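Local coordinates for hydrazine synthase subunit beta (Candidatus Kuenenia stuttgartiensis, PDB 5C2V), which forms part of the complex that condenses nitric oxide with ammonium to hydrazine, and may modulate passage of the hydroxylamine intermediate between the gamma and alpha active sites, at residues I186-N191 with Y300-L305; T231-E234 with K240-R243; A242-D247 with R309-A314. One frame throughout, in Å; residues are numbered along the deposited sequence.

Contact 1 (I186-N191 with Y300-L305). With BET (trimethyl glycine), chain R.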
loop_
_atom_site.group_PDB
_atom_site.type_symbol
_atom_site.label_atom_id
_atom_site.label_comp_id
_atom_site.label_asym_id
_atom_site.label_seq_id
_atom_site.Cartn_x
_atom_site.Cartn_y
_atom_site.Cartn_z
ATOM N N ILE B 186 14.299 24.219 -32.876
ATOM C CA ILE B 186 14.034 23.957 -31.469
ATOM C C ILE B 186 12.657 24.517 -31.155
ATOM O O ILE B 186 12.455 25.731 -31.166
ATOM C CB ILE B 186 15.082 24.603 -30.541
ATOM C CG1 ILE B 186 16.486 24.090 -30.863
ATOM C CG2 ILE B 186 14.739 24.334 -29.083
ATOM C CD1 ILE B 186 17.568 24.693 -29.991
ATOM N N HIS B 187 11.709 23.630 -30.875
ATOM C CA HIS B 187 10.323 24.045 -30.710
ATOM C C HIS B 187 10.098 24.729 -29.370
ATOM O O HIS B 187 10.650 24.312 -28.349
ATOM C CB HIS B 187 9.385 22.846 -30.864
ATOM C CG HIS B 187 9.133 22.460 -32.288
ATOM N ND1 HIS B 187 10.126 21.985 -33.118
ATOM C CD2 HIS B 187 8.001 22.488 -33.034
ATOM C CE1 HIS B 187 9.616 21.732 -34.311
ATOM N NE2 HIS B 187 8.329 22.029 -34.286
ATOM N N GLU B 188 9.286 25.784 -29.393
ATOM C CA GLU B 188 8.962 26.571 -28.206
ATOM C C GLU B 188 10.210 27.119 -27.519
ATOM O O GLU B 188 10.408 26.921 -26.321
ATOM C CB GLU B 188 8.139 25.735 -27.222
ATOM C CG GLU B 188 6.788 25.308 -27.772
ATOM C CD GLU B 188 5.903 24.672 -26.720
ATOM O OE1 GLU B 188 6.376 24.481 -25.580
ATOM O OE2 GLU B 188 4.733 24.365 -27.033
ATOM N N SER B 189 11.052 27.804 -28.285
ATOM C CA SER B 189 12.273 28.387 -27.739
ATOM C C SER B 189 12.350 29.889 -27.992
ATOM O O SER B 189 11.744 30.406 -28.930
ATOM C CB SER B 189 13.505 27.704 -28.335
ATOM O OG SER B 189 13.616 27.975 -29.721
ATOM N N SER B 190 13.103 30.582 -27.146
ATOM C CA SER B 190 13.376 32.000 -27.336
ATOM C C SER B 190 14.721 32.343 -26.707
ATOM O O SER B 190 15.216 31.598 -25.860
ATOM C CB SER B 190 12.263 32.860 -26.730
ATOM O OG SER B 190 12.273 32.790 -25.314
ATOM N N ASN B 191 15.304 33.465 -27.123
ATOM C CA ASN B 191 16.555 33.945 -26.540
ATOM C C ASN B 191 17.713 32.951 -26.599
ATOM O O ASN B 191 18.275 32.607 -25.559
ATOM C CB ASN B 191 16.337 34.361 -25.082
ATOM C CG ASN B 191 15.237 35.387 -24.922
ATOM O OD1 ASN B 191 15.045 36.246 -25.782
ATOM N ND2 ASN B 191 14.509 35.307 -23.814
ATOM N N TYR B 300 8.713 14.675 -22.947
ATOM C CA TYR B 300 7.981 14.650 -21.686
ATOM C C TYR B 300 8.882 15.088 -20.534
ATOM O O TYR B 300 8.426 15.718 -19.579
ATOM C CB TYR B 300 7.412 13.254 -21.411
ATOM C CG TYR B 300 6.717 13.129 -20.069
ATOM C CD1 TYR B 300 7.410 12.703 -18.942
ATOM C CD2 TYR B 300 5.372 13.444 -19.930
ATOM C CE1 TYR B 300 6.783 12.594 -17.716
ATOM C CE2 TYR B 300 4.736 13.336 -18.706
ATOM C CZ TYR B 300 5.447 12.911 -17.604
ATOM O OH TYR B 300 4.821 12.801 -16.384
ATOM N N LEU B 301 10.164 14.751 -20.633
ATOM C CA LEU B 301 11.123 15.020 -19.567
ATOM C C LEU B 301 11.560 16.478 -19.532
ATOM O O LEU B 301 12.160 16.926 -18.554
ATOM C CB LEU B 301 12.352 14.120 -19.713
ATOM C CG LEU B 301 12.234 12.691 -19.177
ATOM C CD1 LEU B 301 13.504 11.905 -19.465
ATOM C CD2 LEU B 301 11.928 12.697 -17.687
ATOM N N ARG B 302 11.267 17.214 -20.601
ATOM C CA ARG B 302 11.600 18.636 -20.659
ATOM C C ARG B 302 10.932 19.411 -19.525
ATOM O O ARG B 302 11.511 20.345 -18.973
ATOM C CB ARG B 302 11.192 19.231 -22.010
ATOM C CG ARG B 302 11.645 20.672 -22.214
ATOM C CD ARG B 302 10.474 21.641 -22.185
ATOM N NE ARG B 302 9.796 21.724 -23.475
ATOM C CZ ARG B 302 8.650 22.368 -23.677
ATOM N NH1 ARG B 302 8.046 22.983 -22.670
ATOM N NH2 ARG B 302 8.104 22.393 -24.885
ATOM N N ASP B 303 9.714 19.007 -19.180
ATOM C CA ASP B 303 8.938 19.688 -18.149
ATOM C C ASP B 303 9.112 19.070 -16.766
ATOM O O ASP B 303 8.463 19.495 -15.809
ATOM C CB ASP B 303 7.456 19.703 -18.524
ATOM C CG ASP B 303 7.179 20.534 -19.758
ATOM O OD1 ASP B 303 8.053 21.342 -20.136
ATOM O OD2 ASP B 303 6.089 20.384 -20.348
ATOM N N ASP B 304 9.982 18.072 -16.653
ATOM C CA ASP B 304 10.246 17.472 -15.354
ATOM C C ASP B 304 11.105 18.449 -14.563
ATOM O O ASP B 304 12.208 18.800 -14.982
ATOM C CB ASP B 304 10.951 16.120 -15.513
ATOM C CG ASP B 304 11.033 15.337 -14.210
ATOM O OD1 ASP B 304 10.887 15.935 -13.124
ATOM O OD2 ASP B 304 11.253 14.109 -14.278
ATOM N N LEU B 305 10.600 18.882 -13.414
ATOM C CA LEU B 305 11.264 19.930 -12.649
ATOM C C LEU B 305 12.159 19.355 -11.556
ATOM O O LEU B 305 12.784 20.099 -10.798
ATOM C CB LEU B 305 10.228 20.889 -12.055
ATOM C CG LEU B 305 9.580 21.808 -13.098
ATOM C CD1 LEU B 305 8.610 22.791 -12.460
ATOM C CD2 LEU B 305 10.640 22.547 -13.906
HETATM N N BET R . 4.703 20.570 -30.411
HETATM C CA BET R . 5.555 21.651 -29.755
HETATM C C BET R . 6.630 20.968 -28.749
HETATM O O BET R . 6.410 21.210 -27.536
HETATM O OXT BET R . 7.529 20.301 -29.313
HETATM C C1 BET R . 3.364 21.145 -30.824
HETATM C C2 BET R . 4.438 19.410 -29.450
HETATM C C3 BET R . 5.366 20.077 -31.686
#
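The Glu188 chain runs extended beyond CG (chi2 -171°), while Arg302 starts with CG anti to its backbone N (chi1 -173°) and then bends at chi2 and chi3, so that the two side chains cross at about a right angle and bridge backbones 11.3 Å apart (CA to CA). Arg302 NH2 gives a salt-bridged hydrogen bond to Glu188 OE1 at 2.8 Å. The carboxylate and guanidinium planes are 57° apart, so this is a one-nitrogen grip: NH2 comes down on OE1 from above the carboxylate plane. Arg302 NH1 turns the other way and makes a weak, bent bond to Asp303 OD1 at 3.0 Å, extending the bridge into a network of three charges in which both terminal nitrogens have a carboxylate partner, the second only weakly.

The betaine pocket lies beside this pair. Arg302 NH2 comes within 3.4 Å of O of trimethyl glycine, and His187 CB lies 3.5 Å from its OXT; the His187 ring meets methyl C3 obliquely. Glu188 OE2 has a weak hydrogen bond to Asn571 of the alpha subunit.

In the propeller, Glu188 sits in the turn between strand 179-186, which closes one blade, and strand 190-197, which opens the next. Arg302 follows helix 295-301 and packs on Thr210 of strand 203-211 and Asn229 of strand 226-234.

Contact 2 (T231-E234 with K240-R243). With BET (trimethyl glycine), chain R.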
loop_
_atom_site.group_PDB
_atom_site.type_symbol
_atom_site.label_atom_id
_atom_site.label_comp_id
_atom_site.label_asym_id
_atom_site.label_seq_id
_atom_site.Cartn_x
_atom_site.Cartn_y
_atom_site.Cartn_z
ATOM N N THR B 231 19.493 22.664 -24.606
ATOM C CA THR B 231 19.118 21.664 -25.596
ATOM C C THR B 231 20.335 20.992 -26.224
ATOM O O THR B 231 21.248 21.661 -26.711
ATOM C CB THR B 231 18.249 22.278 -26.710
ATOM O OG1 THR B 231 16.984 22.675 -26.164
ATOM C CG2 THR B 231 18.011 21.271 -27.827
ATOM N N ILE B 232 20.335 19.664 -26.200
ATOM C CA ILE B 232 21.389 18.874 -26.821
ATOM C C ILE B 232 20.910 18.302 -28.149
ATOM O O ILE B 232 19.931 17.557 -28.197
ATOM C CB ILE B 232 21.845 17.720 -25.908
ATOM C CG1 ILE B 232 22.145 18.238 -24.499
ATOM C CG2 ILE B 232 23.056 17.017 -26.501
ATOM C CD1 ILE B 232 23.251 19.266 -24.450
ATOM N N ILE B 233 21.602 18.656 -29.227
ATOM C CA ILE B 233 21.251 18.170 -30.555
ATOM C C ILE B 233 22.314 17.212 -31.084
ATOM O O ILE B 233 23.504 17.530 -31.082
ATOM C CB ILE B 233 21.072 19.334 -31.553
ATOM C CG1 ILE B 233 19.875 20.201 -31.157
ATOM C CG2 ILE B 233 20.903 18.809 -32.972
ATOM C CD1 ILE B 233 19.606 21.342 -32.116
ATOM N N GLU B 234 21.877 16.040 -31.532
ATOM C CA GLU B 234 22.784 15.046 -32.091
ATOM C C GLU B 234 23.119 15.408 -33.536
ATOM O O GLU B 234 22.232 15.517 -34.384
ATOM C CB GLU B 234 22.167 13.650 -32.004
ATOM C CG GLU B 234 22.001 13.152 -30.576
ATOM C CD GLU B 234 21.284 11.820 -30.496
ATOM O OE1 GLU B 234 20.487 11.515 -31.409
ATOM O OE2 GLU B 234 21.509 11.082 -29.514
ATOM N N LYS B 240 18.537 13.255 -32.660
ATOM C CA LYS B 240 17.546 13.748 -31.712
ATOM C C LYS B 240 17.777 15.208 -31.346
ATOM O O LYS B 240 18.913 15.680 -31.313
ATOM C CB LYS B 240 17.555 12.906 -30.433
ATOM C CG LYS B 240 17.360 11.415 -30.638
ATOM C CD LYS B 240 17.571 10.669 -29.327
ATOM C CE LYS B 240 17.490 9.166 -29.519
ATOM N NZ LYS B 240 17.759 8.438 -28.247
ATOM N N VAL B 241 16.687 15.915 -31.070
ATOM C CA VAL B 241 16.761 17.239 -30.475
ATOM C C VAL B 241 16.183 17.153 -29.071
ATOM O O VAL B 241 14.977 16.978 -28.899
ATOM C CB VAL B 241 15.995 18.289 -31.300
ATOM C CG1 VAL B 241 16.073 19.654 -30.633
ATOM C CG2 VAL B 241 16.542 18.351 -32.719
ATOM N N ALA B 242 17.042 17.277 -28.065
ATOM C CA ALA B 242 16.613 17.051 -26.691
ATOM C C ALA B 242 16.579 18.342 -25.891
ATOM O O ALA B 242 17.618 18.906 -25.562
ATOM C CB ALA B 242 17.528 16.037 -26.017
ATOM N N ARG B 243 15.374 18.790 -25.562
ATOM C CA ARG B 243 15.198 19.978 -24.741
ATOM C C ARG B 243 15.156 19.575 -23.273
ATOM O O ARG B 243 14.268 18.836 -22.851
ATOM C CB ARG B 243 13.921 20.721 -25.140
ATOM C CG ARG B 243 13.902 21.170 -26.595
ATOM C CD ARG B 243 12.499 21.542 -27.051
ATOM N NE ARG B 243 11.664 20.362 -27.268
ATOM C CZ ARG B 243 10.354 20.404 -27.494
ATOM N NH1 ARG B 243 9.721 21.569 -27.530
ATOM N NH2 ARG B 243 9.677 19.280 -27.682
HETATM N N BET R . 4.703 20.570 -30.411
HETATM C CA BET R . 5.555 21.651 -29.755
HETATM C C BET R . 6.630 20.968 -28.749
HETATM O O BET R . 6.410 21.210 -27.536
HETATM O OXT BET R . 7.529 20.301 -29.313
HETATM C C1 BET R . 3.364 21.145 -30.824
HETATM C C2 BET R . 4.438 19.410 -29.450
HETATM C C3 BET R . 5.366 20.077 -31.686
#
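Lys240 meets Glu234 through both its backbone N-H and its carbonyl. The N-H goes to the side chain, Glu234 OE1, at 2.9 Å, nearly straight at 169°, arriving on the anti side of the carboxylate and tilted out of its plane; the carbonyl O of Lys240 takes the backbone N-H of Glu234 at 3.0 Å. The two side chains then run alongside each other, pointing the same way, so that Glu234 OE1 lies against the methylenes of Lys240 while the ammonium goes on to Ser293 O and Val290 O near the end of helix 283-291.

Val241 forms a non-hydrogen-bonded pair with Ile233. Its CG1, anti to the backbone N (chi1 179°), lies 3.9 Å from Ile233 CG1 and also meets Thr231 CG2. This is an antiparallel beta hairpin, the third and fourth strands of a four-stranded propeller blade, with strand 241-245 at the blade's edge.

Ala242 is the hydrogen-bonded partner of Ile232: the amide of each donates to the carbonyl O of the other, both at 2.9 Å. Their side chains turn to the opposite face from Val241, toward helices 283-291 and 295-301.

Arg243 pairs with Thr231 and lies beside it, CG 3.5 Å from Thr231 OG1, whose hydrogen-bonding partner is His208. Beyond the bend at chi3 (-75°) the guanidinium presents its edge to the carboxylate of trimethyl glycine: NH2 bonds OXT at 2.9 Å, while NH1 makes weak bonds to OXT and O. Asp299 forms a salt bridge with the same NH2.

Contact 3 (A242-D247 with R309-A314). With BET (trimethyl glycine), chain R.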
loop_
_atom_site.group_PDB
_atom_site.type_symbol
_atom_site.label_atom_id
_atom_site.label_comp_id
_atom_site.label_asym_id
_atom_site.label_seq_id
_atom_site.Cartn_x
_atom_site.Cartn_y
_atom_site.Cartn_z
ATOM N N ALA B 242 17.042 17.277 -28.065
ATOM C CA ALA B 242 16.613 17.051 -26.691
ATOM C C ALA B 242 16.579 18.342 -25.891
ATOM O O ALA B 242 17.618 18.906 -25.562
ATOM C CB ALA B 242 17.528 16.037 -26.017
ATOM N N ARG B 243 15.374 18.790 -25.562
ATOM C CA ARG B 243 15.198 19.978 -24.741
ATOM C C ARG B 243 15.156 19.575 -23.273
ATOM O O ARG B 243 14.268 18.836 -22.851
ATOM C CB ARG B 243 13.921 20.721 -25.140
ATOM C CG ARG B 243 13.902 21.170 -26.595
ATOM C CD ARG B 243 12.499 21.542 -27.051
ATOM N NE ARG B 243 11.664 20.362 -27.268
ATOM C CZ ARG B 243 10.354 20.404 -27.494
ATOM N NH1 ARG B 243 9.721 21.569 -27.530
ATOM N NH2 ARG B 243 9.677 19.280 -27.682
ATOM N N LEU B 244 16.123 20.054 -22.497
ATOM C CA LEU B 244 16.246 19.640 -21.105
ATOM C C LEU B 244 16.153 20.827 -20.151
ATOM O O LEU B 244 16.626 21.916 -20.466
ATOM C CB LEU B 244 17.566 18.892 -20.896
ATOM C CG LEU B 244 17.714 17.581 -21.673
ATOM C CD1 LEU B 244 19.056 16.928 -21.382
ATOM C CD2 LEU B 244 16.570 16.630 -21.349
ATOM N N PRO B 245 15.542 20.613 -18.975
ATOM C CA PRO B 245 15.334 21.679 -17.988
ATOM C C PRO B 245 16.622 22.099 -17.289
ATOM O O PRO B 245 17.489 21.257 -17.077
ATOM C CB PRO B 245 14.362 21.041 -16.994
ATOM C CG PRO B 245 14.675 19.586 -17.067
ATOM C CD PRO B 245 14.998 19.324 -18.511
ATOM N N LEU B 246 16.777 23.392 -17.022
ATOM C CA LEU B 246 17.800 23.873 -16.094
ATOM C C LEU B 246 17.269 24.189 -14.691
ATOM O O LEU B 246 18.039 24.556 -13.804
ATOM C CB LEU B 246 18.492 25.110 -16.667
ATOM C CG LEU B 246 19.414 24.834 -17.854
ATOM C CD1 LEU B 246 19.773 26.123 -18.574
ATOM C CD2 LEU B 246 20.666 24.111 -17.380
ATOM N N ASP B 247 15.963 24.042 -14.486
ATOM C CA ASP B 247 15.325 24.582 -13.285
ATOM C C ASP B 247 14.914 23.538 -12.251
ATOM O O ASP B 247 14.541 22.417 -12.596
ATOM C CB ASP B 247 14.086 25.395 -13.673
ATOM C CG ASP B 247 14.386 26.470 -14.698
ATOM O OD1 ASP B 247 15.405 27.177 -14.547
ATOM O OD2 ASP B 247 13.593 26.616 -15.652
ATOM N N ARG B 309 18.493 17.495 -11.052
ATOM C CA ARG B 309 19.255 16.954 -9.934
ATOM C C ARG B 309 19.966 15.654 -10.290
ATOM O O ARG B 309 20.912 15.253 -9.612
ATOM C CB ARG B 309 18.341 16.736 -8.728
ATOM C CG ARG B 309 17.831 18.026 -8.112
ATOM C CD ARG B 309 18.987 18.956 -7.778
ATOM N NE ARG B 309 18.543 20.182 -7.124
ATOM C CZ ARG B 309 18.449 20.333 -5.807
ATOM N NH1 ARG B 309 18.767 19.331 -4.998
ATOM N NH2 ARG B 309 18.036 21.485 -5.297
ATOM N N ASP B 310 19.513 14.994 -11.351
ATOM C CA ASP B 310 20.210 13.812 -11.831
ATOM C C ASP B 310 21.564 14.197 -12.422
ATOM O O ASP B 310 22.594 13.657 -12.020
ATOM C CB ASP B 310 19.364 13.062 -12.865
ATOM C CG ASP B 310 18.104 12.465 -12.266
ATOM O OD1 ASP B 310 17.987 12.444 -11.023
ATOM O OD2 ASP B 310 17.234 12.006 -13.037
ATOM N N TYR B 311 21.565 15.130 -13.373
ATOM C CA TYR B 311 22.817 15.547 -14.005
ATOM C C TYR B 311 23.459 16.826 -13.453
ATOM O O TYR B 311 24.479 17.264 -13.980
ATOM C CB TYR B 311 22.638 15.697 -15.522
ATOM C CG TYR B 311 21.393 16.418 -15.985
ATOM C CD1 TYR B 311 21.328 17.807 -15.992
ATOM C CD2 TYR B 311 20.297 15.710 -16.458
ATOM C CE1 TYR B 311 20.194 18.466 -16.433
ATOM C CE2 TYR B 311 19.161 16.360 -16.900
ATOM C CZ TYR B 311 19.114 17.737 -16.886
ATOM O OH TYR B 311 17.982 18.383 -17.327
ATOM N N LEU B 312 22.898 17.431 -12.409
ATOM C CA LEU B 312 23.448 18.711 -11.962
ATOM C C LEU B 312 24.642 18.512 -11.037
ATOM O O LEU B 312 24.510 17.972 -9.939
ATOM C CB LEU B 312 22.377 19.538 -11.240
ATOM C CG LEU B 312 22.862 20.766 -10.460
ATOM C CD1 LEU B 312 23.332 21.871 -11.397
ATOM C CD2 LEU B 312 21.787 21.278 -9.507
ATOM N N VAL B 313 25.812 18.952 -11.494
ATOM C CA VAL B 313 27.009 18.931 -10.662
ATOM C C VAL B 313 26.999 20.024 -9.599
ATOM O O VAL B 313 27.129 19.740 -8.408
ATOM C CB VAL B 313 28.289 19.077 -11.509
ATOM C CG1 VAL B 313 29.518 19.106 -10.612
ATOM C CG2 VAL B 313 28.386 17.951 -12.526
ATOM N N ALA B 314 26.839 21.274 -10.032
ATOM C CA ALA B 314 26.906 22.394 -9.090
ATOM C C ALA B 314 26.247 23.675 -9.599
ATOM O O ALA B 314 26.010 23.832 -10.793
ATOM C CB ALA B 314 28.360 22.676 -8.725
HETATM N N BET R . 4.703 20.570 -30.411
HETATM C CA BET R . 5.555 21.651 -29.755
HETATM C C BET R . 6.630 20.968 -28.749
HETATM O O BET R . 6.410 21.210 -27.536
HETATM O OXT BET R . 7.529 20.301 -29.313
HETATM C C1 BET R . 3.364 21.145 -30.824
HETATM C C2 BET R . 4.438 19.410 -29.450
HETATM C C3 BET R . 5.366 20.077 -31.686
#
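Tyr311 reaches from the short, weakly bonded helix 308-311 to Leu244 and Pro245, at the end of the outermost strand of a four-stranded beta-propeller blade. The tyrosine itself stands just ahead of strand 312-317, the outermost strand of the following blade, so the contact joins the end of strand 241-245 in one blade to the residue just before strand 312-317 in the next.

Most of the buried area belongs to Tyr311. Its CG sits between the backbone N and the carbonyl carbon (chi1 45°), an orientation that carries the ring across Pro245 at about a right angle with the hydroxyl leading. Pro245 meets that hydroxyl twice, with its carbonyl O as acceptor and its ring carbons packed against it: Pro245 CD lies 3.3 Å from Tyr311 OH, and Pro245 CG 3.5 Å from the same oxygen.

Leu244 contributes through its CB, which is 3.6 Å from Tyr311 OH and 4.5 Å from Tyr311 CZ, approaching the ring obliquely. The Leu244 side chain also packs on Val286 of helix 283-291, and Tyr311 rests on Lys285, Val286 and Leu289 of that helix, so the helix borders both partners.

The phenol is held by a single bond across the contact: Tyr311 OH donates to Pro245 O at 2.9 Å, with the acceptor at the ring's edge and the donor in the carbonyl plane, on a lone pair.

All three contacts are buried, but they differ in what joins them. Contact 2 is sheet pairing between strands adjacent in sequence, mostly backbone bonds with mixed apolar and polar side chains on its faces, and no other subunit touches it. Contacts 1 and 3 bring together distant parts of the chain through few side chains: a charged network in the first, a phenol on a carbonyl in the third. Both have alpha- and gamma-subunit neighbours. Contacts 2 and 3 share strand 241-245, and its Arg243 also reaches contact 1: Arg243 NH1 probably bonds His187 O at 3.0 Å, and Arg243 and Arg302 gather round the betaine carboxylate. Asp304 O and Arg302 O pack on Pro245, joining contacts 1 and 3.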